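Local coordinates for protein oligogalacturonate lyase (Vibrio parahaemolyticus RIMD 2210633, PDB 3C5M) that probably cleaves oligogalacturonides as a lyase and binds a manganese(II) ion in a seven-bladed beta-propeller, at residues D30-R35 and A53-G58; R60-L65 and D81-G86; R229-H234 and L274-V279. All coordinates share one frame; numbering follows the deposited sequence.

Contact 1. Residues D30-R35 and A53-G58; sequences DIICHR and AGDFDG. Unlike the reference sequence in segment 30-35: Ile31 (reference Val).
Ile31 meets the turn at Asp55 and Phe56 with both arms of its branched side chain. CG1 lies anti to the backbone N (chi1 -159°), which carries CD1 over the backbone of the turn, 3.5 Å from Phe56 CA and close to the Asp55 carbonyl. The other branch, CG2, reaches the Phe56 ring, 3.6 Å from CE1, and the two side chains cross at about a right angle. A beta-branched hydrocarbon can thus cover turn and ring together. The ring is shared with Cys33, whose SG approaches obliquely, 3.8 Å from Phe56 CE2, in a sulfur-aromatic contact. Asp55 takes a polar role. Its N-H bonds to Ile32 O (3.1 Å), while its carboxylate lies alongside Ile32, OD1 being 3.7 Å from Ile32 CB; OD2 forms a salt bridge with Arg60, so the charge is answered from outside the pair. Asp55 also opens a type I turn that ends at Gly58, where the positive phi suits glycine.

Farther along, Ala53 and His34 form an antiparallel hydrogen-bonded pair: His34 N gives to Ala53 O (3.0 Å) and Ala53 N to His34 O. The Ala53 methyl sits over one face of the imidazole, its CB 4.1 Å from the ring centroid, in a CH-pi contact; a small methyl can sit against the imidazole face. Gly54 faces Cys33 in the adjacent non-hydrogen-bonded pair, where the absence of a side chain gives SG its place. A short antiparallel pairing running out into a turn here joins strand 33-34, at one edge of the sheet, to its neighbour 49-54 within a beta-propeller blade, with the His34 side chain about 10 Å from the bound manganese ion.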
ATOM      1  N   ASP A  30      -9.155 -20.728  -9.704  1.00 45.88           N
ATOM      2  CA  ASP A  30      -9.915 -20.405 -10.918  1.00 51.43           C
ATOM      3  C   ASP A  30     -10.591 -19.029 -10.945  1.00 54.51           C
ATOM      4  O   ASP A  30     -11.224 -18.683 -11.949  1.00 61.71           O
ATOM      5  CB  ASP A  30     -10.992 -21.457 -11.167  1.00 46.83           C
ATOM      6  CG  ASP A  30     -11.810 -21.719  -9.941  1.00 55.89           C
ATOM      7  OD1 ASP A  30     -11.333 -22.472  -9.069  1.00 67.29           O
ATOM      8  OD2 ASP A  30     -12.914 -21.153  -9.826  1.00 64.42           O
ATOM      9  N   ILE A  31     -10.492 -18.249  -9.865  1.00 52.71           N
ATOM     10  CA  ILE A  31     -11.114 -16.912  -9.847  1.00 43.69           C
ATOM     11  C   ILE A  31     -10.108 -15.858  -9.386  1.00 39.22           C
ATOM     12  O   ILE A  31      -9.346 -16.077  -8.445  1.00 51.04           O
ATOM     13  CB  ILE A  31     -12.400 -16.881  -8.950  1.00 41.67           C
ATOM     14  CG1 ILE A  31     -13.288 -15.700  -9.345  1.00 32.02           C
ATOM     15  CG2 ILE A  31     -12.030 -16.782  -7.476  1.00 40.46           C
ATOM     16  CD1 ILE A  31     -14.749 -16.055  -9.301  1.00 20.69           C
ATOM     17  N   ILE A  32     -10.086 -14.726 -10.075  1.00 35.45           N
ATOM     18  CA  ILE A  32      -9.167 -13.636  -9.747  1.00 36.27           C
ATOM     19  C   ILE A  32      -9.384 -13.016  -8.351  1.00 37.24           C
ATOM     20  O   ILE A  32     -10.502 -12.637  -8.005  1.00 38.32           O
ATOM     21  CB  ILE A  32      -9.284 -12.524 -10.800  1.00 31.88           C
ATOM     22  CG1 ILE A  32      -8.907 -13.102 -12.167  1.00 31.14           C
ATOM     23  CG2 ILE A  32      -8.413 -11.339 -10.415  1.00 22.74           C
ATOM     24  CD1 ILE A  32      -9.056 -12.131 -13.319  1.00 35.39           C
ATOM     25  N   CYS A  33      -8.313 -12.921  -7.567  1.00 26.83           N
ATOM     26  CA  CYS A  33      -8.368 -12.342  -6.235  1.00 25.05           C
ATOM     27  C   CYS A  33      -7.046 -11.673  -5.921  1.00 32.07           C
ATOM     28  O   CYS A  33      -5.999 -12.117  -6.386  1.00 33.47           O
ATOM     29  CB  CYS A  33      -8.594 -13.409  -5.171  1.00 27.05           C
ATOM     30  SG  CYS A  33     -10.189 -14.200  -5.236  1.00 45.53           S
ATOM     31  N   HIS A  34      -7.088 -10.610  -5.126  1.00 37.71           N
ATOM     32  CA  HIS A  34      -5.860  -9.945  -4.730  1.00 42.31           C
ATOM     33  C   HIS A  34      -6.056  -9.187  -3.442  1.00 41.75           C
ATOM     34  O   HIS A  34      -7.180  -8.816  -3.088  1.00 40.79           O
ATOM     35  CB  HIS A  34      -5.379  -8.977  -5.806  1.00 42.26           C
ATOM     36  CG  HIS A  34      -6.232  -7.756  -5.943  1.00 42.69           C
ATOM     37  ND1 HIS A  34      -7.363  -7.720  -6.730  1.00 47.11           N
ATOM     38  CD2 HIS A  34      -6.109  -6.521  -5.403  1.00 38.91           C
ATOM     39  CE1 HIS A  34      -7.899  -6.515  -6.672  1.00 33.63           C
ATOM     40  NE2 HIS A  34      -7.158  -5.769  -5.875  1.00 40.94           N
ATOM     41  N   ARG A  35      -4.939  -8.960  -2.753  1.00 37.48           N
ATOM     42  CA  ARG A  35      -4.919  -8.228  -1.495  1.00 30.45           C
ATOM     43  C   ARG A  35      -4.832  -6.728  -1.799  1.00 31.15           C
ATOM     44  O   ARG A  35      -4.463  -6.333  -2.907  1.00 29.94           O
ATOM     45  CB  ARG A  35      -3.707  -8.646  -0.675  1.00 16.51           C
ATOM     46  CG  ARG A  35      -2.385  -8.185  -1.248  1.00 22.27           C
ATOM     47  CD  ARG A  35      -1.251  -8.687  -0.400  1.00 28.78           C
ATOM     48  NE  ARG A  35      -1.357  -8.294   1.009  1.00 35.74           N
ATOM     49  CZ  ARG A  35      -1.138  -7.064   1.452  1.00 33.88           C
ATOM     50  NH1 ARG A  35      -0.805  -6.109   0.596  1.00 53.71           N
ATOM     51  NH2 ARG A  35      -1.228  -6.792   2.740  1.00 37.90           N
ATOM     52  N   ALA A  53     -10.104  -8.597  -2.233  1.00 30.54           N
ATOM     53  CA  ALA A  53     -10.996  -8.440  -3.373  1.00 23.59           C
ATOM     54  C   ALA A  53     -11.003  -9.680  -4.266  1.00 33.52           C
ATOM     55  O   ALA A  53      -9.996 -10.397  -4.353  1.00 35.71           O
ATOM     56  CB  ALA A  53     -10.575  -7.229  -4.186  1.00 27.53           C
ATOM     57  N   GLY A  54     -12.133  -9.925  -4.930  1.00 28.14           N
ATOM     58  CA  GLY A  54     -12.246 -11.068  -5.828  1.00 32.12           C
ATOM     59  C   GLY A  54     -13.392 -10.899  -6.804  1.00 37.61           C
ATOM     60  O   GLY A  54     -14.234 -10.011  -6.617  1.00 45.37           O
ATOM     61  N   ASP A  55     -13.447 -11.741  -7.835  1.00 37.12           N
ATOM     62  CA  ASP A  55     -14.518 -11.652  -8.838  1.00 32.97           C
ATOM     63  C   ASP A  55     -15.638 -12.672  -8.680  1.00 30.15           C
ATOM     64  O   ASP A  55     -16.357 -12.945  -9.632  1.00 34.69           O
ATOM     65  CB  ASP A  55     -13.933 -11.777 -10.242  1.00 38.27           C
ATOM     66  CG  ASP A  55     -12.889 -10.715 -10.533  1.00 45.81           C
ATOM     67  OD1 ASP A  55     -12.383 -10.648 -11.681  1.00 43.75           O
ATOM     68  OD2 ASP A  55     -12.574  -9.942  -9.605  1.00 56.75           O
ATOM     69  N   PHE A  56     -15.794 -13.218  -7.482  1.00 27.67           N
ATOM     70  CA  PHE A  56     -16.838 -14.201  -7.242  1.00 37.77           C
ATOM     71  C   PHE A  56     -18.186 -13.761  -7.799  1.00 40.14           C
ATOM     72  O   PHE A  56     -18.928 -14.567  -8.359  1.00 43.99           O
ATOM     73  CB  PHE A  56     -16.985 -14.467  -5.744  1.00 32.72           C
ATOM     74  CG  PHE A  56     -15.756 -15.024  -5.113  1.00 40.58           C
ATOM     75  CD1 PHE A  56     -15.449 -16.377  -5.233  1.00 43.25           C
ATOM     76  CD2 PHE A  56     -14.883 -14.196  -4.422  1.00 42.25           C
ATOM     77  CE1 PHE A  56     -14.289 -16.901  -4.677  1.00 32.87           C
ATOM     78  CE2 PHE A  56     -13.718 -14.707  -3.862  1.00 46.56           C
ATOM     79  CZ  PHE A  56     -13.423 -16.066  -3.990  1.00 45.89           C
ATOM     80  N   ASP A  57     -18.507 -12.483  -7.651  1.00 46.29           N
ATOM     81  CA  ASP A  57     -19.796 -11.985  -8.124  1.00 51.22           C
ATOM     82  C   ASP A  57     -19.736 -11.286  -9.485  1.00 55.16           C
ATOM     83  O   ASP A  57     -20.495 -10.352  -9.753  1.00 52.59           O
ATOM     84  CB  ASP A  57     -20.403 -11.059  -7.065  1.00 48.35           C
ATOM     85  CG  ASP A  57     -21.849 -10.711  -7.351  1.00 51.19           C
ATOM     86  OD1 ASP A  57     -22.608 -11.604  -7.785  1.00 49.33           O
ATOM     87  OD2 ASP A  57     -22.237  -9.542  -7.126  1.00 61.74           O
ATOM     88  N   GLY A  58     -18.833 -11.754 -10.346  1.00 56.84           N
ATOM     89  CA  GLY A  58     -18.710 -11.183 -11.675  1.00 49.44           C
ATOM     90  C   GLY A  58     -18.135  -9.785 -11.698  1.00 47.76           C
ATOM     91  O   GLY A  58     -18.002  -9.174 -12.757  1.00 46.43           O
TER

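Contact 2. Residues R60-L65 and D81-G86; sequences RNYYLL and DNTFGG
Tyr62 reaches out of its strand to the loop 81-86 and places its hydroxyl among the loop's backbone groups. OH donates to Asn82 O (2.6 Å), meeting a lone pair in the carbonyl plane, and receives a weak bond from Gly86 N at 2.8 Å. A tyrosine suits the spot because its long flat side chain ends in one atom that can both give and accept. Thr83 CG2 lies over one face of the ring, whereas Asn82 O comes in at the edge. That threonine also meets Arg60: the aliphatic CG of Arg60 is 3.4 Å from Thr83 OG1 and 3.5 Å from Thr83 CG2, the two side chains crossing at about a right angle.

In the second shell, Asn82 shapes the loop that Tyr62 grips. Its OD1 takes the N-H of Phe84 (3.1 Å) and that of Gly85 (3.0 Å) from opposite faces of the amide plane, making an Asx turn and an Asx motif. Asp81 lies beside Asn61, its OD1 in a salt bridge with Lys99 and its OD2 bonded to Thr76.

Phe84 leaves the backbone away from 60-65, and its ring stacks on that of His34 in strand 33-34; its side chain is about 3 Å from the side chain of Gln350, a manganese ligand. Strand 61-66 itself runs between 49-54 and 71-74, and the loop 81-86 leads from 71-74 into strand 87-88 of the next sheet.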
ATOM      1  N   ARG A  60     -15.130  -7.098  -9.645  1.00 32.97           N
ATOM      2  CA  ARG A  60     -14.033  -6.961  -8.712  1.00 30.69           C
ATOM      3  C   ARG A  60     -14.639  -6.232  -7.495  1.00 27.24           C
ATOM      4  O   ARG A  60     -14.791  -5.020  -7.540  1.00 32.13           O
ATOM      5  CB  ARG A  60     -12.936  -6.122  -9.380  1.00 36.31           C
ATOM      6  CG  ARG A  60     -11.583  -6.106  -8.682  1.00 41.65           C
ATOM      7  CD  ARG A  60     -10.939  -7.486  -8.685  1.00 50.51           C
ATOM      8  NE  ARG A  60     -10.812  -8.054 -10.037  1.00 44.80           N
ATOM      9  CZ  ARG A  60      -9.952  -7.634 -10.961  1.00 44.48           C
ATOM     10  NH1 ARG A  60      -9.118  -6.629 -10.698  1.00 51.09           N
ATOM     11  NH2 ARG A  60      -9.927  -8.228 -12.146  1.00 31.58           N
ATOM     12  N   ASN A  61     -14.996  -6.976  -6.438  1.00 33.38           N
ATOM     13  CA  ASN A  61     -15.595  -6.435  -5.194  1.00 32.21           C
ATOM     14  C   ASN A  61     -14.807  -6.793  -3.922  1.00 32.70           C
ATOM     15  O   ASN A  61     -13.889  -7.596  -3.970  1.00 45.53           O
ATOM     16  CB  ASN A  61     -17.012  -6.976  -4.996  1.00 34.83           C
ATOM     17  CG  ASN A  61     -17.952  -6.576  -6.109  1.00 49.23           C
ATOM     18  OD1 ASN A  61     -18.054  -5.389  -6.449  1.00 46.54           O
ATOM     19  ND2 ASN A  61     -18.661  -7.562  -6.680  1.00 41.40           N
ATOM     20  N   TYR A  62     -15.201  -6.228  -2.780  1.00 29.27           N
ATOM     21  CA  TYR A  62     -14.533  -6.491  -1.505  1.00 24.93           C
ATOM     22  C   TYR A  62     -15.155  -7.616  -0.698  1.00 32.46           C
ATOM     23  O   TYR A  62     -16.388  -7.741  -0.598  1.00 25.84           O
ATOM     24  CB  TYR A  62     -14.543  -5.239  -0.633  1.00 28.91           C
ATOM     25  CG  TYR A  62     -13.446  -4.265  -0.942  1.00 29.27           C
ATOM     26  CD1 TYR A  62     -12.134  -4.523  -0.555  1.00 26.63           C
ATOM     27  CD2 TYR A  62     -13.715  -3.092  -1.618  1.00 13.44           C
ATOM     28  CE1 TYR A  62     -11.118  -3.627  -0.830  1.00 28.01           C
ATOM     29  CE2 TYR A  62     -12.718  -2.195  -1.896  1.00 25.81           C
ATOM     30  CZ  TYR A  62     -11.421  -2.457  -1.499  1.00 26.72           C
ATOM     31  OH  TYR A  62     -10.442  -1.515  -1.723  1.00 31.81           O
ATOM     32  N   TYR A  63     -14.302  -8.432  -0.095  1.00 30.66           N
ATOM     33  CA  TYR A  63     -14.792  -9.532   0.734  1.00 32.44           C
ATOM     34  C   TYR A  63     -14.101  -9.476   2.094  1.00 27.11           C
ATOM     35  O   TYR A  63     -13.088  -8.802   2.252  1.00 26.86           O
ATOM     36  CB  TYR A  63     -14.509 -10.875   0.040  1.00 31.14           C
ATOM     37  CG  TYR A  63     -15.370 -11.131  -1.197  1.00 26.08           C
ATOM     38  CD1 TYR A  63     -16.519 -11.923  -1.122  1.00 18.44           C
ATOM     39  CD2 TYR A  63     -15.063 -10.528  -2.427  1.00 19.54           C
ATOM     40  CE1 TYR A  63     -17.343 -12.108  -2.237  1.00 25.49           C
ATOM     41  CE2 TYR A  63     -15.881 -10.699  -3.548  1.00 25.06           C
ATOM     42  CZ  TYR A  63     -17.021 -11.490  -3.445  1.00 27.74           C
ATOM     43  OH  TYR A  63     -17.846 -11.641  -4.539  1.00 24.89           O
ATOM     44  N   LEU A  64     -14.689 -10.136   3.082  1.00 28.36           N
ATOM     45  CA  LEU A  64     -14.095 -10.213   4.408  1.00 27.20           C
ATOM     46  C   LEU A  64     -13.999 -11.709   4.630  1.00 24.67           C
ATOM     47  O   LEU A  64     -15.015 -12.392   4.682  1.00 25.50           O
ATOM     48  CB  LEU A  64     -14.994  -9.601   5.488  1.00 29.14           C
ATOM     49  CG  LEU A  64     -14.307  -9.522   6.861  1.00 24.89           C
ATOM     50  CD1 LEU A  64     -13.215  -8.471   6.799  1.00 26.79           C
ATOM     51  CD2 LEU A  64     -15.310  -9.184   7.948  1.00 17.42           C
ATOM     52  N   LEU A  65     -12.777 -12.215   4.723  1.00 29.85           N
ATOM     53  CA  LEU A  65     -12.540 -13.632   4.919  1.00 25.22           C
ATOM     54  C   LEU A  65     -12.322 -13.938   6.384  1.00 32.91           C
ATOM     55  O   LEU A  65     -11.599 -13.223   7.079  1.00 33.13           O
ATOM     56  CB  LEU A  65     -11.307 -14.077   4.123  1.00 28.34           C
ATOM     57  CG  LEU A  65     -10.860 -15.534   4.294  1.00 30.75           C
ATOM     58  CD1 LEU A  65     -11.972 -16.463   3.859  1.00 32.57           C
ATOM     59  CD2 LEU A  65      -9.595 -15.802   3.472  1.00 37.90           C
ATOM     60  N   ASP A  81     -15.503  -0.349  -7.892  1.00 31.14           N
ATOM     61  CA  ASP A  81     -14.731  -0.331  -6.667  1.00 23.83           C
ATOM     62  C   ASP A  81     -13.256  -0.230  -6.956  1.00 32.18           C
ATOM     63  O   ASP A  81     -12.767  -0.810  -7.927  1.00 39.21           O
ATOM     64  CB  ASP A  81     -14.938  -1.608  -5.851  1.00 23.81           C
ATOM     65  CG  ASP A  81     -16.385  -1.881  -5.527  1.00 28.28           C
ATOM     66  OD1 ASP A  81     -17.241  -1.002  -5.778  1.00 34.08           O
ATOM     67  OD2 ASP A  81     -16.675  -2.989  -5.008  1.00 28.77           O
ATOM     68  N   ASN A  82     -12.552   0.519  -6.113  1.00 37.67           N
ATOM     69  CA  ASN A  82     -11.107   0.627  -6.218  1.00 29.02           C
ATOM     70  C   ASN A  82     -10.724  -0.433  -5.199  1.00 25.57           C
ATOM     71  O   ASN A  82     -10.793  -0.223  -3.988  1.00 30.43           O
ATOM     72  CB  ASN A  82     -10.637   1.993  -5.775  1.00 30.12           C
ATOM     73  CG  ASN A  82      -9.146   2.093  -5.746  1.00 36.41           C
ATOM     74  OD1 ASN A  82      -8.463   1.308  -5.084  1.00 44.19           O
ATOM     75  ND2 ASN A  82      -8.615   3.057  -6.474  1.00 51.01           N
ATOM     76  N   THR A  83     -10.343  -1.594  -5.692  1.00 34.65           N
ATOM     77  CA  THR A  83     -10.040  -2.699  -4.802  1.00 30.35           C
ATOM     78  C   THR A  83      -8.701  -2.698  -4.136  1.00 29.25           C
ATOM     79  O   THR A  83      -8.392  -3.636  -3.408  1.00 32.74           O
ATOM     80  CB  THR A  83     -10.243  -4.031  -5.539  1.00 28.25           C
ATOM     81  OG1 THR A  83      -9.610  -3.975  -6.831  1.00 27.90           O
ATOM     82  CG2 THR A  83     -11.732  -4.286  -5.725  1.00 22.69           C
ATOM     83  N   PHE A  84      -7.911  -1.650  -4.352  1.00 36.26           N
ATOM     84  CA  PHE A  84      -6.574  -1.571  -3.739  1.00 32.24           C
ATOM     85  C   PHE A  84      -6.453  -0.673  -2.510  1.00 28.47           C
ATOM     86  O   PHE A  84      -5.788  -1.042  -1.548  1.00 19.64           O
ATOM     87  CB  PHE A  84      -5.542  -1.101  -4.768  1.00 28.00           C
ATOM     88  CG  PHE A  84      -5.344  -2.059  -5.887  1.00 29.45           C
ATOM     89  CD1 PHE A  84      -6.183  -2.042  -6.995  1.00 33.80           C
ATOM     90  CD2 PHE A  84      -4.350  -3.018  -5.815  1.00 28.35           C
ATOM     91  CE1 PHE A  84      -6.035  -2.973  -8.008  1.00 31.44           C
ATOM     92  CE2 PHE A  84      -4.197  -3.948  -6.819  1.00 30.98           C
ATOM     93  CZ  PHE A  84      -5.041  -3.927  -7.919  1.00 33.48           C
ATOM     94  N   GLY A  85      -7.092   0.496  -2.562  1.00 27.84           N
ATOM     95  CA  GLY A  85      -7.013   1.438  -1.466  1.00 18.43           C
ATOM     96  C   GLY A  85      -7.800   1.078  -0.225  1.00 19.28           C
ATOM     97  O   GLY A  85      -7.554   1.636   0.831  1.00 29.12           O
ATOM     98  N   GLY A  86      -8.730   0.140  -0.333  1.00 33.76           N
ATOM     99  CA  GLY A  86      -9.543  -0.236   0.811  1.00 25.81           C
ATOM    100  C   GLY A  86      -8.786  -0.576   2.072  1.00 29.91           C
ATOM    101  O   GLY A  86      -7.650  -1.053   2.010  1.00 32.36           O
TER

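Contact 3. Residues R229-H234 and L274-V279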
ATOM      1  N   ARG A 229       8.435  20.866   4.992  1.00 42.57           N
ATOM      2  CA  ARG A 229       9.862  20.605   4.892  1.00 47.15           C
ATOM      3  C   ARG A 229      10.205  19.268   4.248  1.00 45.56           C
ATOM      4  O   ARG A 229       9.359  18.389   4.136  1.00 47.78           O
ATOM      5  CB  ARG A 229      10.517  20.708   6.278  1.00 52.05           C
ATOM      6  CG  ARG A 229       9.644  20.348   7.489  1.00 45.10           C
ATOM      7  CD  ARG A 229       9.580  18.863   7.725  1.00 52.18           C
ATOM      8  NE  ARG A 229       9.266  18.501   9.114  1.00 55.63           N
ATOM      9  CZ  ARG A 229       8.108  18.736   9.731  1.00 57.95           C
ATOM     10  NH1 ARG A 229       7.948  18.352  10.989  1.00 56.11           N
ATOM     11  NH2 ARG A 229       7.118  19.358   9.103  1.00 43.94           N
ATOM     12  N   LYS A 230      11.448  19.119   3.812  1.00 46.59           N
ATOM     13  CA  LYS A 230      11.869  17.879   3.185  1.00 45.58           C
ATOM     14  C   LYS A 230      12.533  16.982   4.220  1.00 40.59           C
ATOM     15  O   LYS A 230      13.354  17.440   5.000  1.00 55.11           O
ATOM     16  CB  LYS A 230      12.821  18.178   2.029  1.00 41.53           C
ATOM     17  CG  LYS A 230      13.924  19.141   2.388  1.00 63.08           C
ATOM     18  CD  LYS A 230      14.883  19.346   1.227  1.00 61.88           C
ATOM     19  CE  LYS A 230      14.172  19.903   0.009  1.00 59.82           C
ATOM     20  NZ  LYS A 230      15.102  20.019  -1.143  1.00 53.16           N
ATOM     21  N   ILE A 231      12.155  15.707   4.226  1.00 42.16           N
ATOM     22  CA  ILE A 231      12.682  14.725   5.171  1.00 45.26           C
ATOM     23  C   ILE A 231      14.210  14.634   5.159  1.00 48.90           C
ATOM     24  O   ILE A 231      14.851  14.583   6.212  1.00 48.41           O
ATOM     25  CB  ILE A 231      12.084  13.316   4.879  1.00 43.35           C
ATOM     26  CG1 ILE A 231      10.572  13.341   5.092  1.00 29.95           C
ATOM     27  CG2 ILE A 231      12.734  12.266   5.773  1.00 41.30           C
ATOM     28  CD1 ILE A 231       9.876  12.040   4.786  1.00 42.86           C
ATOM     29  N   LYS A 232      14.788  14.619   3.965  1.00 52.58           N
ATOM     30  CA  LYS A 232      16.235  14.510   3.816  1.00 52.14           C
ATOM     31  C   LYS A 232      16.720  15.637   2.921  1.00 52.54           C
ATOM     32  O   LYS A 232      15.971  16.137   2.086  1.00 40.87           O
ATOM     33  CB  LYS A 232      16.579  13.154   3.187  1.00 49.52           C
ATOM     34  CG  LYS A 232      18.035  12.731   3.244  1.00 46.78           C
ATOM     35  CD  LYS A 232      18.251  11.493   2.360  1.00 46.33           C
ATOM     36  CE  LYS A 232      19.581  10.775   2.634  1.00 55.83           C
ATOM     37  NZ  LYS A 232      19.649  10.116   3.975  1.00 55.06           N
ATOM     38  N   GLU A 233      17.973  16.040   3.113  1.00 66.97           N
ATOM     39  CA  GLU A 233      18.582  17.105   2.325  1.00 74.90           C
ATOM     40  C   GLU A 233      18.783  16.659   0.877  1.00 80.58           C
ATOM     41  O   GLU A 233      18.899  17.499  -0.016  1.00 85.20           O
ATOM     42  CB  GLU A 233      19.940  17.507   2.921  1.00 83.52           C
ATOM     43  CG  GLU A 233      20.695  18.580   2.114  1.00 87.79           C
ATOM     44  CD  GLU A 233      22.196  18.682   2.452  1.00 89.00           C
ATOM     45  OE1 GLU A 233      22.907  19.444   1.759  1.00 88.93           O
ATOM     46  OE2 GLU A 233      22.669  18.011   3.397  1.00 75.94           O
ATOM     47  N   HIS A 234      18.827  15.346   0.651  1.00 81.09           N
ATOM     48  CA  HIS A 234      19.023  14.784  -0.688  1.00 84.95           C
ATOM     49  C   HIS A 234      20.422  15.097  -1.229  1.00 87.20           C
ATOM     50  O   HIS A 234      20.710  16.226  -1.632  1.00 86.56           O
ATOM     51  CB  HIS A 234      17.933  15.308  -1.645  1.00 90.68           C
ATOM     52  CG  HIS A 234      18.295  15.227  -3.100  1.00 94.94           C
ATOM     53  ND1 HIS A 234      19.042  16.196  -3.737  1.00100.25           N
ATOM     54  CD2 HIS A 234      18.014  14.292  -4.038  1.00 93.45           C
ATOM     55  CE1 HIS A 234      19.204  15.862  -5.006  1.00 96.91           C
ATOM     56  NE2 HIS A 234      18.591  14.710  -5.214  1.00 95.17           N
ATOM     57  N   LEU A 274      13.992  14.919  12.379  1.00 66.76           N
ATOM     58  CA  LEU A 274      14.268  15.064  10.952  1.00 63.01           C
ATOM     59  C   LEU A 274      15.697  14.653  10.618  1.00 63.31           C
ATOM     60  O   LEU A 274      16.322  15.205   9.718  1.00 61.96           O
ATOM     61  CB  LEU A 274      14.006  16.495  10.469  1.00 66.77           C
ATOM     62  CG  LEU A 274      12.583  16.851  10.004  1.00 73.47           C
ATOM     63  CD1 LEU A 274      11.619  16.880  11.187  1.00 75.36           C
ATOM     64  CD2 LEU A 274      12.609  18.213   9.311  1.00 72.45           C
ATOM     65  N   GLU A 275      16.208  13.670  11.345  1.00 57.96           N
ATOM     66  CA  GLU A 275      17.550  13.187  11.099  1.00 62.51           C
ATOM     67  C   GLU A 275      17.484  11.773  10.535  1.00 65.21           C
ATOM     68  O   GLU A 275      16.923  10.872  11.156  1.00 68.86           O
ATOM     69  CB  GLU A 275      18.351  13.189  12.388  1.00 68.07           C
ATOM     70  CG  GLU A 275      17.866  12.202  13.403  1.00 77.94           C
ATOM     71  CD  GLU A 275      18.996  11.698  14.256  1.00 84.40           C
ATOM     72  OE1 GLU A 275      19.568  12.502  15.020  1.00 88.81           O
ATOM     73  OE2 GLU A 275      19.326  10.499  14.144  1.00 93.45           O
ATOM     74  N   ASN A 276      18.056  11.579   9.353  1.00 63.62           N
ATOM     75  CA  ASN A 276      18.033  10.270   8.713  1.00 66.13           C
ATOM     76  C   ASN A 276      19.230   9.411   9.103  1.00 66.09           C
ATOM     77  O   ASN A 276      20.263   9.921   9.522  1.00 70.62           O
ATOM     78  CB  ASN A 276      17.975  10.432   7.188  1.00 59.13           C
ATOM     79  CG  ASN A 276      16.768  11.243   6.733  1.00 56.67           C
ATOM     80  OD1 ASN A 276      16.640  12.425   7.054  1.00 64.16           O
ATOM     81  ND2 ASN A 276      15.879  10.609   5.983  1.00 55.93           N
ATOM     82  N   GLU A 277      19.078   8.100   8.973  1.00 68.82           N
ATOM     83  CA  GLU A 277      20.146   7.171   9.307  1.00 69.14           C
ATOM     84  C   GLU A 277      19.961   5.835   8.597  1.00 70.59           C
ATOM     85  O   GLU A 277      18.863   5.277   8.558  1.00 74.21           O
ATOM     86  CB  GLU A 277      20.212   6.950  10.820  1.00 75.62           C
ATOM     87  CG  GLU A 277      18.888   6.560  11.453  1.00 85.80           C
ATOM     88  CD  GLU A 277      19.032   6.194  12.918  1.00 87.96           C
ATOM     89  OE1 GLU A 277      19.672   5.161  13.212  1.00 88.13           O
ATOM     90  OE2 GLU A 277      18.510   6.942  13.774  1.00 91.14           O
ATOM     91  N   GLU A 278      21.051   5.332   8.031  1.00 70.07           N
ATOM     92  CA  GLU A 278      21.053   4.067   7.311  1.00 65.26           C
ATOM     93  C   GLU A 278      20.736   2.907   8.255  1.00 62.38           C
ATOM     94  O   GLU A 278      21.139   2.916   9.417  1.00 54.80           O
ATOM     95  CB  GLU A 278      22.425   3.871   6.665  1.00 64.69           C
ATOM     96  CG  GLU A 278      22.579   2.613   5.838  1.00 77.43           C
ATOM     97  CD  GLU A 278      23.993   2.453   5.301  1.00 81.44           C
ATOM     98  OE1 GLU A 278      24.464   3.374   4.595  1.00 79.21           O
ATOM     99  OE2 GLU A 278      24.628   1.410   5.585  1.00 75.90           O
ATOM    100  N   VAL A 279      20.004   1.917   7.750  1.00 62.82           N
ATOM    101  CA  VAL A 279      19.637   0.750   8.543  1.00 62.84           C
ATOM    102  C   VAL A 279      20.264  -0.535   8.001  1.00 64.16           C
ATOM    103  O   VAL A 279      20.765  -1.356   8.771  1.00 62.28           O
ATOM    104  CB  VAL A 279      18.109   0.566   8.602  1.00 61.98           C
ATOM    105  CG1 VAL A 279      17.556   0.434   7.209  1.00 68.64           C
ATOM    106  CG2 VAL A 279      17.764  -0.668   9.422  1.00 61.08           C
TER
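Leu274 packs its two methyl groups against the side chain of Arg229, and the arginine can be followed outward from its backbone. CB points toward the segment 274-279, and a bend at chi2 (82°) then lays the chain across the leucine at about a right angle. CG lies 4.1 Å from Leu274 CD2, and CD closes to 3.5 Å of the same methyl. NE touches both branches, 3.4 Å from Leu274 CD2 and 3.5 Å from CD1, while NH1 is 4.0 Å from CD1. Leu274 borders the guanidinium at its edge, and NH2 makes a weak hydrogen bond to Asn227 O. Arginine may suit this partly exposed place because its methylenes pack on a hydrophobic neighbour while the guanidinium keeps a polar partner.

Beyond it, the Asn276 side chain lies beside Ile231. Lys232 NZ ends 3.6 Å from Asn276 CB, with a hydrogen bond to Tyr254 and a cation-pi contact with Tyr267 holding that amine. Side chains pack here where the end of outermost strand 229-230 and the turn after it meet the turn leading into outermost strand 276-281 of the next blade, at the outer rim of the seven-bladed propeller, away from the manganese site.

In the fold
Along the chain the three contacts follow one another in series, and none nests in or crosses another. Contact 1 closes a loop of 17 residues that holds most of strand 49-54. Contact 2 opens next, spanning 15 residues through strand 71-74; the two have centres 9 Å apart, share one sheet, and are joined by backbone pairing of Gly54 with Asn61. Together they tie strand 33-34 to the rest of its blade, and the blade to the loop leading into the next. Contact 3 spans 39 residues, including strands 238-245, 252-258 and 264-269, and joins two adjacent later blades on the opposite side of the chain's centre, its own centre about 40 Å from that of contact 1.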